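Local coordinates for HydG protein (Carboxydothermus hydrogenoformans, PDB 4RTB) that acts as a radical SAM maturase of [FeFe]-hydrogenase, a CO/CN synthase that binds a [4Fe-4S] cluster and S-adenosylmethionine, at residues A[67-72]-A[303-308]; A[79-84]-A[309-314]; A[129-134]-A[166-171]; A[137-142]-A[174-179]; A[386-391]-A[446-451]. All coordinates share one frame; numbering follows the deposited sequence.

Interaction 1: A[67-72]-A[303-308]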
# COMPACT_ATOMS: atom_id res chain seq x y z
N ILE A 67 -11.52 19.40 -6.14
CA ILE A 67 -11.01 20.61 -6.76
C ILE A 67 -9.49 20.71 -6.61
O ILE A 67 -8.79 21.09 -7.55
CB ILE A 67 -11.67 21.86 -6.15
CG1 ILE A 67 -13.19 21.78 -6.32
CG2 ILE A 67 -11.12 23.13 -6.78
CD1 ILE A 67 -13.96 22.63 -5.34
N ALA A 68 -9.00 20.35 -5.43
CA ALA A 68 -7.57 20.40 -5.14
C ALA A 68 -6.78 19.50 -6.07
O ALA A 68 -5.66 19.82 -6.47
CB ALA A 68 -7.31 20.02 -3.69
N PHE A 69 -7.37 18.36 -6.43
CA PHE A 69 -6.72 17.46 -7.36
C PHE A 69 -6.83 17.96 -8.79
O PHE A 69 -5.84 18.01 -9.53
CB PHE A 69 -7.31 16.06 -7.27
CG PHE A 69 -6.71 15.10 -8.24
CD1 PHE A 69 -7.33 14.84 -9.45
CD2 PHE A 69 -5.51 14.48 -7.96
CE1 PHE A 69 -6.77 13.96 -10.36
CE2 PHE A 69 -4.94 13.60 -8.87
CZ PHE A 69 -5.57 13.34 -10.07
N ALA A 70 -8.05 18.33 -9.18
CA ALA A 70 -8.36 18.67 -10.57
C ALA A 70 -7.57 19.86 -11.10
O ALA A 70 -7.19 19.88 -12.28
CB ALA A 70 -9.86 18.93 -10.71
N ASN A 71 -7.31 20.84 -10.25
CA ASN A 71 -6.69 22.09 -10.67
C ASN A 71 -5.21 22.19 -10.30
O ASN A 71 -4.83 21.99 -9.15
CB ASN A 71 -7.44 23.28 -10.07
CG ASN A 71 -8.89 23.32 -10.49
OD1 ASN A 71 -9.26 24.05 -11.41
ND2 ASN A 71 -9.73 22.54 -9.82
N ASP A 72 -4.38 22.53 -11.29
CA ASP A 72 -2.94 22.67 -11.06
C ASP A 72 -2.49 24.13 -11.09
O ASP A 72 -2.29 24.70 -12.16
CB ASP A 72 -2.15 21.87 -12.10
CG ASP A 72 -2.32 20.37 -11.94
OD1 ASP A 72 -2.00 19.63 -12.89
OD2 ASP A 72 -2.77 19.93 -10.86
N ASP A 303 3.50 12.47 -12.89
CA ASP A 303 4.23 12.44 -11.63
C ASP A 303 3.69 13.48 -10.66
O ASP A 303 3.48 13.21 -9.47
CB ASP A 303 5.72 12.67 -11.86
CG ASP A 303 6.43 11.43 -12.34
OD1 ASP A 303 6.25 10.36 -11.71
OD2 ASP A 303 7.18 11.51 -13.33
N HIS A 304 3.48 14.69 -11.18
CA HIS A 304 2.93 15.78 -10.38
C HIS A 304 1.57 15.41 -9.80
O HIS A 304 1.35 15.52 -8.59
CB HIS A 304 2.81 17.04 -11.24
CG HIS A 304 2.37 18.24 -10.46
ND1 HIS A 304 3.23 18.94 -9.63
CD2 HIS A 304 1.18 18.87 -10.38
CE1 HIS A 304 2.57 19.94 -9.08
NE2 HIS A 304 1.33 19.92 -9.52
N LYS A 305 0.67 14.96 -10.67
CA LYS A 305 -0.67 14.57 -10.24
C LYS A 305 -0.61 13.42 -9.24
O LYS A 305 -1.39 13.38 -8.30
CB LYS A 305 -1.53 14.20 -11.44
CG LYS A 305 -2.77 15.07 -11.60
CD LYS A 305 -2.98 15.48 -13.05
CE LYS A 305 -4.27 16.29 -13.21
NZ LYS A 305 -4.32 17.47 -12.31
N PHE A 306 0.33 12.50 -9.45
CA PHE A 306 0.54 11.39 -8.51
C PHE A 306 0.88 11.91 -7.11
O PHE A 306 0.24 11.52 -6.12
CB PHE A 306 1.66 10.49 -9.02
CG PHE A 306 1.63 9.10 -8.44
CD1 PHE A 306 0.43 8.49 -8.14
CD2 PHE A 306 2.81 8.41 -8.19
CE1 PHE A 306 0.39 7.22 -7.61
CE2 PHE A 306 2.78 7.14 -7.66
CZ PHE A 306 1.57 6.54 -7.37
N LYS A 307 1.87 12.80 -7.06
CA LYS A 307 2.26 13.45 -5.81
C LYS A 307 1.04 14.12 -5.18
O LYS A 307 0.86 14.10 -3.96
CB LYS A 307 3.38 14.46 -6.06
CG LYS A 307 4.70 13.82 -6.48
CD LYS A 307 5.47 14.67 -7.49
CE LYS A 307 6.12 15.89 -6.86
NZ LYS A 307 6.99 16.61 -7.84
N LYS A 308 0.19 14.70 -6.03
CA LYS A 308 -1.07 15.27 -5.57
C LYS A 308 -2.00 14.23 -4.94
O LYS A 308 -2.68 14.52 -3.95
CB LYS A 308 -1.80 15.96 -6.72
CG LYS A 308 -1.60 17.46 -6.77
CD LYS A 308 -2.51 18.07 -7.81
CE LYS A 308 -2.58 19.57 -7.66
NZ LYS A 308 -3.46 20.17 -8.69
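K305 and K308 extend their ammonium groups from helix 303-316 to the C-terminal end of helix 62-70, where they meet D72 and backbone carbonyls. Ionic contacts join D72 to both lysines in one salt-bridge network. K305 NZ lies 3.2 Å from D72 OD1, a weak bond by its geometry. K308 NZ is modelled too near the same carboxylate to be trusted; its chain, extended beyond CG, runs toward D72 and the carbonyls at the helix end, but the individual bonds are doubtful. To the backbone, K305 NZ gives F69 O a weak hydrogen bond at 3.2 Å. Inside 67-72, N71 N and N71 ND2 both grip I67 O; the hydrogen bond from the side-chain amide, 2.9 Å from N71 ND2 to I67 O, is nearly straight at 172°. A cation-pi contact adds to this: K305 NZ stands over the face of the F69 ring, 4.9 Å from its centroid and 16° off the normal. Bends at chi2 and chi4 (55°) curl the K305 chain back so that NZ comes over the ring face, and K305 CG packs 3.6 Å from F69 CZ. The H304 ring turns an edge to D72 CG, while its NE2 bonds D77 of helix 74-91. Two lysines thus gather at a helix C-terminus, where their positive charge would probably offset both the D72 carboxylate and the negative end of the helix dipole.

Interaction 2: A[79-84]-A[309-314]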
# COMPACT_ATOMS: atom_id res chain seq x y z
N ILE A 79 1.20 24.77 -1.39
CA ILE A 79 0.62 24.73 -0.05
C ILE A 79 0.07 23.33 0.26
O ILE A 79 0.14 22.87 1.41
CB ILE A 79 -0.50 25.80 0.12
CG1 ILE A 79 -1.01 25.84 1.57
CG2 ILE A 79 -1.66 25.57 -0.84
CD1 ILE A 79 0.04 26.21 2.59
N LEU A 80 -0.46 22.66 -0.76
CA LEU A 80 -0.93 21.29 -0.61
C LEU A 80 0.20 20.38 -0.17
O LEU A 80 0.08 19.66 0.83
CB LEU A 80 -1.55 20.79 -1.91
CG LEU A 80 -1.85 19.29 -2.05
CD1 LEU A 80 -2.91 18.85 -1.05
CD2 LEU A 80 -2.27 18.96 -3.47
N PHE A 81 1.30 20.42 -0.91
CA PHE A 81 2.46 19.59 -0.61
C PHE A 81 3.01 19.93 0.77
O PHE A 81 3.36 19.03 1.55
CB PHE A 81 3.55 19.77 -1.67
CG PHE A 81 3.15 19.26 -3.03
CD1 PHE A 81 2.03 18.46 -3.19
CD2 PHE A 81 3.91 19.58 -4.15
CE1 PHE A 81 1.67 17.99 -4.44
CE2 PHE A 81 3.55 19.11 -5.40
CZ PHE A 81 2.43 18.32 -5.54
N TRP A 82 3.08 21.22 1.07
CA TRP A 82 3.54 21.70 2.37
C TRP A 82 2.74 21.05 3.51
O TRP A 82 3.31 20.45 4.44
CB TRP A 82 3.42 23.22 2.43
CG TRP A 82 4.05 23.85 3.63
CD1 TRP A 82 5.38 23.98 3.89
CD2 TRP A 82 3.37 24.47 4.72
NE1 TRP A 82 5.58 24.63 5.08
CE2 TRP A 82 4.35 24.94 5.61
CE3 TRP A 82 2.02 24.67 5.04
CZ2 TRP A 82 4.03 25.60 6.80
CZ3 TRP A 82 1.70 25.32 6.21
CH2 TRP A 82 2.70 25.78 7.08
N GLN A 83 1.42 21.16 3.42
CA GLN A 83 0.53 20.54 4.41
C GLN A 83 0.72 19.03 4.49
O GLN A 83 0.72 18.46 5.58
CB GLN A 83 -0.93 20.87 4.10
CG GLN A 83 -1.50 21.95 5.00
CD GLN A 83 -1.46 21.57 6.47
OE1 GLN A 83 -1.67 20.42 6.83
NE2 GLN A 83 -1.17 22.55 7.32
N ALA A 84 0.86 18.39 3.33
CA ALA A 84 1.06 16.95 3.28
C ALA A 84 2.30 16.52 4.06
O ALA A 84 2.23 15.61 4.90
CB ALA A 84 1.15 16.48 1.83
N ILE A 309 -2.05 13.03 -5.51
CA ILE A 309 -2.91 11.99 -4.96
C ILE A 309 -2.41 11.57 -3.58
O ILE A 309 -3.19 11.51 -2.64
CB ILE A 309 -3.01 10.72 -5.83
CG1 ILE A 309 -2.94 11.04 -7.32
CG2 ILE A 309 -4.32 9.99 -5.54
CD1 ILE A 309 -2.97 9.81 -8.20
N VAL A 310 -1.12 11.28 -3.47
CA VAL A 310 -0.60 10.82 -2.18
C VAL A 310 -0.67 11.94 -1.13
O VAL A 310 -0.83 11.67 0.07
CB VAL A 310 0.86 10.29 -2.28
CG1 VAL A 310 1.11 9.68 -3.65
CG2 VAL A 310 1.88 11.37 -1.97
N ALA A 311 -0.59 13.18 -1.60
CA ALA A 311 -0.68 14.33 -0.70
C ALA A 311 -2.09 14.46 -0.16
O ALA A 311 -2.30 14.52 1.05
CB ALA A 311 -0.26 15.60 -1.42
N LEU A 312 -3.06 14.50 -1.07
CA LEU A 312 -4.46 14.60 -0.71
C LEU A 312 -4.91 13.44 0.16
O LEU A 312 -5.67 13.62 1.11
CB LEU A 312 -5.33 14.69 -1.96
CG LEU A 312 -5.40 16.09 -2.56
CD1 LEU A 312 -5.90 16.03 -3.99
CD2 LEU A 312 -6.31 16.96 -1.71
N LEU A 313 -4.44 12.24 -0.16
CA LEU A 313 -4.75 11.07 0.65
C LEU A 313 -4.16 11.19 2.05
O LEU A 313 -4.82 10.87 3.04
CB LEU A 313 -4.24 9.80 -0.03
CG LEU A 313 -5.23 9.15 -1.00
CD1 LEU A 313 -4.49 8.61 -2.21
CD2 LEU A 313 -6.00 8.03 -0.31
N ARG A 314 -2.92 11.67 2.13
CA ARG A 314 -2.29 11.85 3.43
C ARG A 314 -3.03 12.89 4.28
O ARG A 314 -3.21 12.70 5.49
CB ARG A 314 -0.82 12.26 3.28
CG ARG A 314 -0.14 12.69 4.58
CD ARG A 314 0.36 11.51 5.42
NE ARG A 314 -0.70 10.64 5.91
CZ ARG A 314 -0.81 9.35 5.62
NH1 ARG A 314 0.10 8.76 4.84
NH2 ARG A 314 -1.81 8.64 6.10
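Within 79-84, L80 is the first residue to touch 309-314. Its CG lies 4.1 Å from A311 CB, and its CD1 packs 3.9 Å from L312 CD2, the two leucine side chains crossing at about a right angle. F81 starts out pointing away from the partner helix, yet its ring edge comes back, CD1 standing 4.1 Å from A311 CB close to the ring plane. One turn beyond L80, A84 brings the backbones together: A84 CB and A311 CB are 3.7 Å apart, and the CA atoms of this pair are 5.1 Å apart. A84 O is bordered by the aliphatic start of R314, whose CG, held anti to its own backbone N (chi1 171°), comes within 3.8 Å. The rest of R314 bends off at chi2 and chi3, and its guanidinium makes weak bonds to the carbonyls of L317, P318 and G340. A311 therefore sits among L80, F81 and A84, and the segment axes approach to 8.9 Å at an angle of 53°. The arrangement is a close helix-helix crossing with alanines A84 and A311 at the contact point, in which helix 74-91, preceding strand 95-105, lies against an outer helix of the TIM-barrel-like fold of radical SAM enzymes.

Interaction 3: A[129-134]-A[166-171]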
# COMPACT_ATOMS: atom_id res chain seq x y z
N LEU A 129 3.43 -22.59 -6.37
CA LEU A 129 4.54 -23.03 -5.54
C LEU A 129 4.14 -24.10 -4.53
O LEU A 129 3.12 -23.99 -3.86
CB LEU A 129 5.14 -21.84 -4.80
CG LEU A 129 5.78 -20.77 -5.68
CD1 LEU A 129 5.91 -19.47 -4.92
CD2 LEU A 129 7.14 -21.25 -6.17
N SER A 130 4.98 -25.13 -4.41
CA SER A 130 4.78 -26.15 -3.38
C SER A 130 5.04 -25.54 -2.01
O SER A 130 5.49 -24.40 -1.90
CB SER A 130 5.70 -27.35 -3.61
OG SER A 130 7.05 -27.02 -3.34
N LEU A 131 4.77 -26.31 -0.96
CA LEU A 131 5.00 -25.84 0.40
C LEU A 131 6.47 -25.54 0.63
O LEU A 131 6.83 -24.49 1.17
CB LEU A 131 4.51 -26.88 1.41
CG LEU A 131 4.47 -26.39 2.86
CD1 LEU A 131 3.07 -25.94 3.22
CD2 LEU A 131 4.98 -27.45 3.81
N GLU A 132 7.33 -26.46 0.19
CA GLU A 132 8.77 -26.30 0.33
C GLU A 132 9.27 -25.06 -0.41
O GLU A 132 10.11 -24.32 0.10
CB GLU A 132 9.50 -27.55 -0.18
CG GLU A 132 8.99 -28.85 0.43
N GLU A 133 8.75 -24.84 -1.62
CA GLU A 133 9.14 -23.68 -2.42
C GLU A 133 8.74 -22.36 -1.76
O GLU A 133 9.56 -21.46 -1.63
CB GLU A 133 8.53 -23.78 -3.83
CG GLU A 133 9.40 -24.55 -4.82
CD GLU A 133 8.60 -25.17 -5.95
OE1 GLU A 133 9.15 -26.04 -6.66
OE2 GLU A 133 7.42 -24.80 -6.13
N ALA A 134 7.47 -22.26 -1.36
CA ALA A 134 6.98 -21.06 -0.70
C ALA A 134 7.75 -20.76 0.59
O ALA A 134 8.18 -19.63 0.82
CB ALA A 134 5.49 -21.20 -0.40
N GLU A 166 -4.14 -22.49 3.92
CA GLU A 166 -4.34 -23.15 5.21
C GLU A 166 -3.17 -24.07 5.53
O GLU A 166 -2.89 -24.34 6.70
CB GLU A 166 -5.65 -23.93 5.23
CG GLU A 166 -6.81 -23.16 5.83
CD GLU A 166 -8.16 -23.73 5.44
OE1 GLU A 166 -8.19 -24.67 4.62
OE2 GLU A 166 -9.18 -23.24 5.95
N GLU A 167 -2.50 -24.56 4.50
CA GLU A 167 -1.30 -25.36 4.72
C GLU A 167 -0.02 -24.51 4.68
O GLU A 167 0.94 -24.81 5.39
CB GLU A 167 -1.20 -26.49 3.71
CG GLU A 167 -1.62 -27.85 4.27
CD GLU A 167 -0.89 -29.00 3.62
OE1 GLU A 167 -0.18 -28.77 2.62
OE2 GLU A 167 -1.02 -30.14 4.11
N ILE A 168 -0.02 -23.46 3.87
CA ILE A 168 1.22 -22.71 3.64
C ILE A 168 1.52 -21.65 4.71
O ILE A 168 2.65 -21.56 5.19
CB ILE A 168 1.19 -22.04 2.25
CG1 ILE A 168 1.49 -23.09 1.18
CG2 ILE A 168 2.20 -20.90 2.18
CD1 ILE A 168 1.95 -22.53 -0.13
N ILE A 169 0.52 -20.86 5.10
CA ILE A 169 0.76 -19.75 6.03
C ILE A 169 1.27 -20.18 7.41
O ILE A 169 2.28 -19.64 7.88
CB ILE A 169 -0.52 -18.88 6.19
CG1 ILE A 169 -0.76 -18.07 4.92
CG2 ILE A 169 -0.39 -17.96 7.39
CD1 ILE A 169 -1.97 -17.18 4.99
N PRO A 170 0.61 -21.16 8.07
CA PRO A 170 1.17 -21.58 9.36
C PRO A 170 2.56 -22.18 9.22
O PRO A 170 3.39 -22.06 10.13
CB PRO A 170 0.18 -22.63 9.86
CG PRO A 170 -1.07 -22.37 9.10
CD PRO A 170 -0.62 -21.90 7.76
N ALA A 171 2.82 -22.81 8.08
CA ALA A 171 4.13 -23.37 7.79
C ALA A 171 5.18 -22.26 7.74
O ALA A 171 6.28 -22.43 8.25
CB ALA A 171 4.10 -24.14 6.47
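S130 O receives A134 N at 3.0 Å, the first backbone bond of helix 131-144, and both residues border the CD1 methyl of I168 on helix 158-175. The same helix start is fastened by a capping box. E133 N donates to S130 OG at 3.3 Å, and S130 N returns a bond of 3.0 Å to E133 OE2, fairly straight at 162° but meeting that oxygen from above the carboxylate plane. L129 O, just ahead of the cap, is bonded by the hydroxyl of Y164.

Across the contact the chemistry is apolar. A134 CB packs 3.8 Å from I168 CD1, with I168 CG2 beside it. L131 supplies the other half: its CG is anti to the backbone N (chi1 -169°), which carries CD1 over the backbone at E167 and I168. There L131 CD1 lies 3.8 Å from I168 CG1 and 3.9 Å from A171 CB, one turn further along. I168 is thus lodged between L131 and A134, with its CD1 tip directed to the capped turn. Replacing I168 with an alanine would remove CG1, CG2 and CD1 and would probably leave L131 CD1 and A134 CB without their partner and open a gap between helices 131-144 and 158-175.

Helix 158-175 is kinked at P170, whose nitrogen has no hydrogen to give to the preceding turn. The I168 side chain is about 7 Å from that of M153, which binds S-adenosylmethionine. Two successive outer helices packed side by side, linking the parallel strands 95-105, 148-153 and 180-184, are characteristic of the beta-alpha-beta architecture of the radical SAM barrel.

Interaction 4: A[137-142]-A[174-179]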
# COMPACT_ATOMS: atom_id res chain seq x y z
N GLU A 137 11.10 -19.47 -0.18
CA GLU A 137 10.97 -18.07 -0.57
C GLU A 137 10.90 -17.18 0.67
O GLU A 137 11.51 -16.11 0.71
CB GLU A 137 9.73 -17.87 -1.44
CG GLU A 137 9.80 -18.55 -2.80
CD GLU A 137 10.78 -17.87 -3.73
OE1 GLU A 137 10.40 -16.86 -4.36
OE2 GLU A 137 11.93 -18.34 -3.84
N ALA A 138 10.15 -17.63 1.67
CA ALA A 138 10.05 -16.91 2.94
C ALA A 138 11.42 -16.83 3.62
O ALA A 138 11.77 -15.80 4.20
CB ALA A 138 9.04 -17.57 3.85
N LYS A 139 12.19 -17.91 3.52
CA LYS A 139 13.54 -17.94 4.07
C LYS A 139 14.46 -16.95 3.34
O LYS A 139 15.25 -16.25 3.97
CB LYS A 139 14.13 -19.36 3.97
CG LYS A 139 13.52 -20.38 4.93
CD LYS A 139 14.19 -21.74 4.78
CE LYS A 139 13.56 -22.80 5.69
NZ LYS A 139 13.71 -22.46 7.13
N ALA A 140 14.33 -16.90 2.02
CA ALA A 140 15.16 -16.03 1.20
C ALA A 140 14.85 -14.56 1.46
O ALA A 140 15.75 -13.72 1.53
CB ALA A 140 14.97 -16.35 -0.28
N ILE A 141 13.57 -14.26 1.61
CA ILE A 141 13.11 -12.92 1.95
C ILE A 141 13.56 -12.52 3.36
O ILE A 141 13.92 -11.37 3.61
CB ILE A 141 11.57 -12.82 1.84
CG1 ILE A 141 11.14 -12.92 0.37
CG2 ILE A 141 11.06 -11.52 2.44
CD1 ILE A 141 9.66 -12.73 0.16
N ARG A 142 13.55 -13.48 4.28
CA ARG A 142 13.96 -13.21 5.66
C ARG A 142 15.46 -12.95 5.78
O ARG A 142 15.88 -12.06 6.53
CB ARG A 142 13.56 -14.36 6.58
CG ARG A 142 13.91 -14.12 8.04
CD ARG A 142 13.23 -12.86 8.54
NE ARG A 142 13.56 -12.56 9.93
CZ ARG A 142 14.45 -11.65 10.31
NH1 ARG A 142 15.10 -10.95 9.39
NH2 ARG A 142 14.68 -11.44 11.59
N SER A 174 5.77 -20.86 11.31
CA SER A 174 6.49 -21.76 12.20
C SER A 174 7.94 -21.98 11.75
O SER A 174 8.86 -21.91 12.57
CB SER A 174 5.77 -23.10 12.31
OG SER A 174 6.18 -23.81 13.46
N GLU A 175 8.14 -22.22 10.46
CA GLU A 175 9.46 -22.51 9.92
C GLU A 175 10.34 -21.27 9.73
O GLU A 175 11.56 -21.37 9.73
CB GLU A 175 9.34 -23.25 8.59
CG GLU A 175 9.56 -24.75 8.67
CD GLU A 175 9.11 -25.48 7.42
OE1 GLU A 175 9.98 -25.83 6.59
OE2 GLU A 175 7.89 -25.69 7.26
N VAL A 176 9.71 -20.11 9.55
CA VAL A 176 10.46 -18.88 9.28
C VAL A 176 10.16 -17.81 10.33
O VAL A 176 9.12 -17.84 10.98
CB VAL A 176 10.12 -18.32 7.88
CG1 VAL A 176 11.23 -17.40 7.39
CG2 VAL A 176 9.92 -19.46 6.89
N ASP A 177 11.08 -16.87 10.49
CA ASP A 177 10.89 -15.76 11.42
C ASP A 177 10.21 -14.58 10.73
O ASP A 177 10.82 -13.53 10.52
CB ASP A 177 12.22 -15.32 12.03
CG ASP A 177 12.05 -14.22 13.06
OD1 ASP A 177 11.02 -14.22 13.76
OD2 ASP A 177 12.94 -13.35 13.16
N ILE A 178 8.94 -14.74 10.37
CA ILE A 178 8.18 -13.66 9.77
C ILE A 178 7.22 -13.05 10.78
O ILE A 178 6.35 -13.74 11.32
CB ILE A 178 7.40 -14.13 8.53
CG1 ILE A 178 8.35 -14.79 7.53
CG2 ILE A 178 6.69 -12.95 7.88
CD1 ILE A 178 9.51 -13.91 7.12
N ARG A 179 7.38 -11.76 11.04
CA ARG A 179 6.59 -11.07 12.05
C ARG A 179 5.16 -10.85 11.59
O ARG A 179 4.23 -10.91 12.40
CB ARG A 179 7.23 -9.72 12.41
CG ARG A 179 8.32 -9.80 13.47
CD ARG A 179 9.53 -10.56 12.95
NE ARG A 179 10.46 -10.93 14.02
CZ ARG A 179 11.44 -10.15 14.46
NH1 ARG A 179 11.60 -8.94 13.94
NH2 ARG A 179 12.24 -10.57 15.43
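An inverse gamma turn centred on D177 presents its aspartate to R142 in a salt-bridge network that also includes R179. R142 NH2 donates to D177 OD2 at 3.0 Å with an angle of 161°. The acceptor lies in the guanidinium plane, whereas the arginine meets OD2 on its anti side, somewhat out of the carboxylate plane; the two flat groups are turned 44° apart. R142 NE adds a weak bond to D177 O, at 3.0 Å, so the arginine touches side chain and backbone of the turn. CG anti to the backbone N (chi1 -178°) and a bend at chi2 carry NE and NH2 to D177. The second carboxylate oxygen, D177 OD1, has R179 NE as a weak partner. R142 NH2 is also bridged to E432, which shares its positive charge with D177. Substituting a leucine for R142 would probably leave D177 and E432 without their common cationic mate.

Beneath the charges lies an apolar layer. V176 CG2 packs 3.7 Å from A138 CB, and V176 CG1 lies 3.9 Å from R142 CB. The CD1 methyl of I178 approaches the same R142 CB at 4.1 Å.

V176 is where helix 158-175 gives way to the turn leading into strand 180-184. Helix 131-144 runs beside it, its I141 packed on strand 95-105, while helix 419-432 brings E428 to R179 and E432 to R142.

Interaction 5: A[386-391]-A[446-451]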
# COMPACT_ATOMS: atom_id res chain seq x y z
N GLY A 386 17.43 10.86 5.19
CA GLY A 386 16.99 11.20 6.53
C GLY A 386 15.83 10.38 7.06
O GLY A 386 15.21 10.75 8.06
N PHE A 387 15.54 9.27 6.39
CA PHE A 387 14.38 8.44 6.73
C PHE A 387 14.73 7.28 7.66
O PHE A 387 15.87 6.81 7.69
CB PHE A 387 13.73 7.90 5.45
CG PHE A 387 13.07 8.96 4.62
CD1 PHE A 387 13.16 8.92 3.24
CD2 PHE A 387 12.35 9.98 5.21
CE1 PHE A 387 12.55 9.89 2.46
CE2 PHE A 387 11.73 10.96 4.44
CZ PHE A 387 11.83 10.91 3.06
N LEU A 388 13.74 6.83 8.42
CA LEU A 388 13.90 5.72 9.35
C LEU A 388 13.22 4.46 8.80
O LEU A 388 11.99 4.35 8.84
CB LEU A 388 13.32 6.08 10.72
CG LEU A 388 13.87 5.43 12.00
CD1 LEU A 388 12.72 5.11 12.94
CD2 LEU A 388 14.70 4.18 11.73
N PRO A 389 14.01 3.51 8.29
CA PRO A 389 13.48 2.24 7.78
C PRO A 389 13.03 1.35 8.92
O PRO A 389 13.73 1.25 9.94
CB PRO A 389 14.68 1.62 7.05
CG PRO A 389 15.68 2.74 6.89
CD PRO A 389 15.46 3.62 8.07
N SER A 390 11.88 0.69 8.77
CA SER A 390 11.34 -0.13 9.83
C SER A 390 10.84 -1.47 9.32
O SER A 390 10.59 -1.65 8.13
CB SER A 390 10.20 0.61 10.54
OG SER A 390 10.02 1.89 9.99
N PHE A 391 10.71 -2.42 10.25
CA PHE A 391 10.29 -3.77 9.94
C PHE A 391 9.48 -4.32 11.11
O PHE A 391 9.84 -5.34 11.69
CB PHE A 391 11.50 -4.68 9.67
CG PHE A 391 12.56 -4.05 8.79
CD1 PHE A 391 13.60 -3.32 9.34
CD2 PHE A 391 12.52 -4.21 7.42
CE1 PHE A 391 14.57 -2.75 8.54
CE2 PHE A 391 13.49 -3.65 6.61
CZ PHE A 391 14.52 -2.91 7.17
N GLY A 446 25.42 5.14 13.45
CA GLY A 446 25.56 6.58 13.55
C GLY A 446 24.25 7.31 13.40
O GLY A 446 23.91 8.19 14.20
N TYR A 447 23.50 6.95 12.36
CA TYR A 447 22.18 7.53 12.12
C TYR A 447 21.28 7.37 13.35
O TYR A 447 20.68 8.35 13.82
CB TYR A 447 21.52 6.89 10.90
CG TYR A 447 20.10 7.36 10.67
CD1 TYR A 447 19.01 6.61 11.10
CD2 TYR A 447 19.84 8.56 10.02
CE1 TYR A 447 17.72 7.04 10.89
CE2 TYR A 447 18.55 9.00 9.81
CZ TYR A 447 17.49 8.23 10.25
OH TYR A 447 16.20 8.66 10.04
N LEU A 448 21.19 6.15 13.85
CA LEU A 448 20.37 5.86 15.02
C LEU A 448 20.80 6.71 16.22
O LEU A 448 19.96 7.18 16.98
CB LEU A 448 20.44 4.38 15.39
CG LEU A 448 19.62 3.44 14.52
CD1 LEU A 448 19.87 2.01 14.94
CD2 LEU A 448 18.13 3.77 14.61
N LEU A 449 22.11 6.89 16.37
CA LEU A 449 22.63 7.75 17.42
C LEU A 449 22.12 9.18 17.26
O LEU A 449 21.69 9.80 18.24
CB LEU A 449 24.16 7.74 17.41
CG LEU A 449 24.83 6.41 17.78
CD1 LEU A 449 26.34 6.51 17.63
CD2 LEU A 449 24.45 5.99 19.19
N GLN A 450 22.15 9.69 16.03
CA GLN A 450 21.67 11.05 15.76
C GLN A 450 20.20 11.21 16.10
O GLN A 450 19.81 12.16 16.79
CB GLN A 450 21.90 11.42 14.29
CG GLN A 450 23.35 11.66 13.93
CD GLN A 450 23.96 12.82 14.70
OE1 GLN A 450 24.83 12.63 15.55
NE2 GLN A 450 23.49 14.03 14.41
N VAL A 451 19.38 10.28 15.62
CA VAL A 451 17.95 10.32 15.90
C VAL A 451 17.71 10.25 17.41
O VAL A 451 16.83 10.93 17.94
CB VAL A 451 17.20 9.16 15.21
CG1 VAL A 451 15.70 9.37 15.31
CG2 VAL A 451 17.63 9.06 13.76
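Y447 directs its hydroxyl from helix 438-454 at the backbone just before strand 388-390. Y447 OH lies 3.0 Å from G386 O, at best a weak hydrogen bond, and G386 O is placed at the ring edge, close to its plane. F387 O approaches the same end of the phenol obliquely, 3.3 Å from Y447 CZ. L388 completes the first shell with carbon: its CB is 3.9 Å from Y447 OH, and its CD2 comes to the ring edge, 4.2 Å from Y447 CE1. A looser apolar contact joins L388 CD2 to L448 CD2 at 4.5 Å.

The next shell explains how the phenol is held. Y447 CG is anti to the backbone N (chi1 175°), which sends the ring out from the helix toward 386-388. Within the helix, V451 lies one turn on, and V451 CG2 lies over one face of the Y447 ring, 3.5 Å above its plane and offset toward the rim. I383 of helix 375-384 touches the tyrosine too. In the opposing segment, G386 has positive phi (85°), a conformation easy for glycine, as the chain leaves helix 375-384 and enters the strand.

Further out, the backbone of L388 and S390 bonds to I96 on strand 95-105, which it accompanies in parallel. F387 points away from Y447, packing on I96 and on helix 330-339. L448 is covered by L423, F426, V427 and L430 of helix 419-432, so helix 438-454 rests against both that helix and the start of strand 388-390.

Overall arrangement
Interactions 1 and 2 share helix 303-316 and touch each other, F69 packing on I309 and L312 and A68 on L312; successive helices 62-70 and 74-91 meet it in turn. Their chemistry differs: interaction 1, partly exposed, is rich in charge, whereas interaction 2 is buried and apolar. Interactions 3 and 4 likewise form one seam, between helices 131-144 and 158-175, on the opposite side of the chain's centre. The seam opens with a capped helix start and apolar side chains and finishes in a salt-bridge network. Interaction 5 is buried and joins a strand to helix 438-454, near the C-terminus; its nearest atoms are about 5 Å from interaction 4, with helix 419-432 neighbouring both.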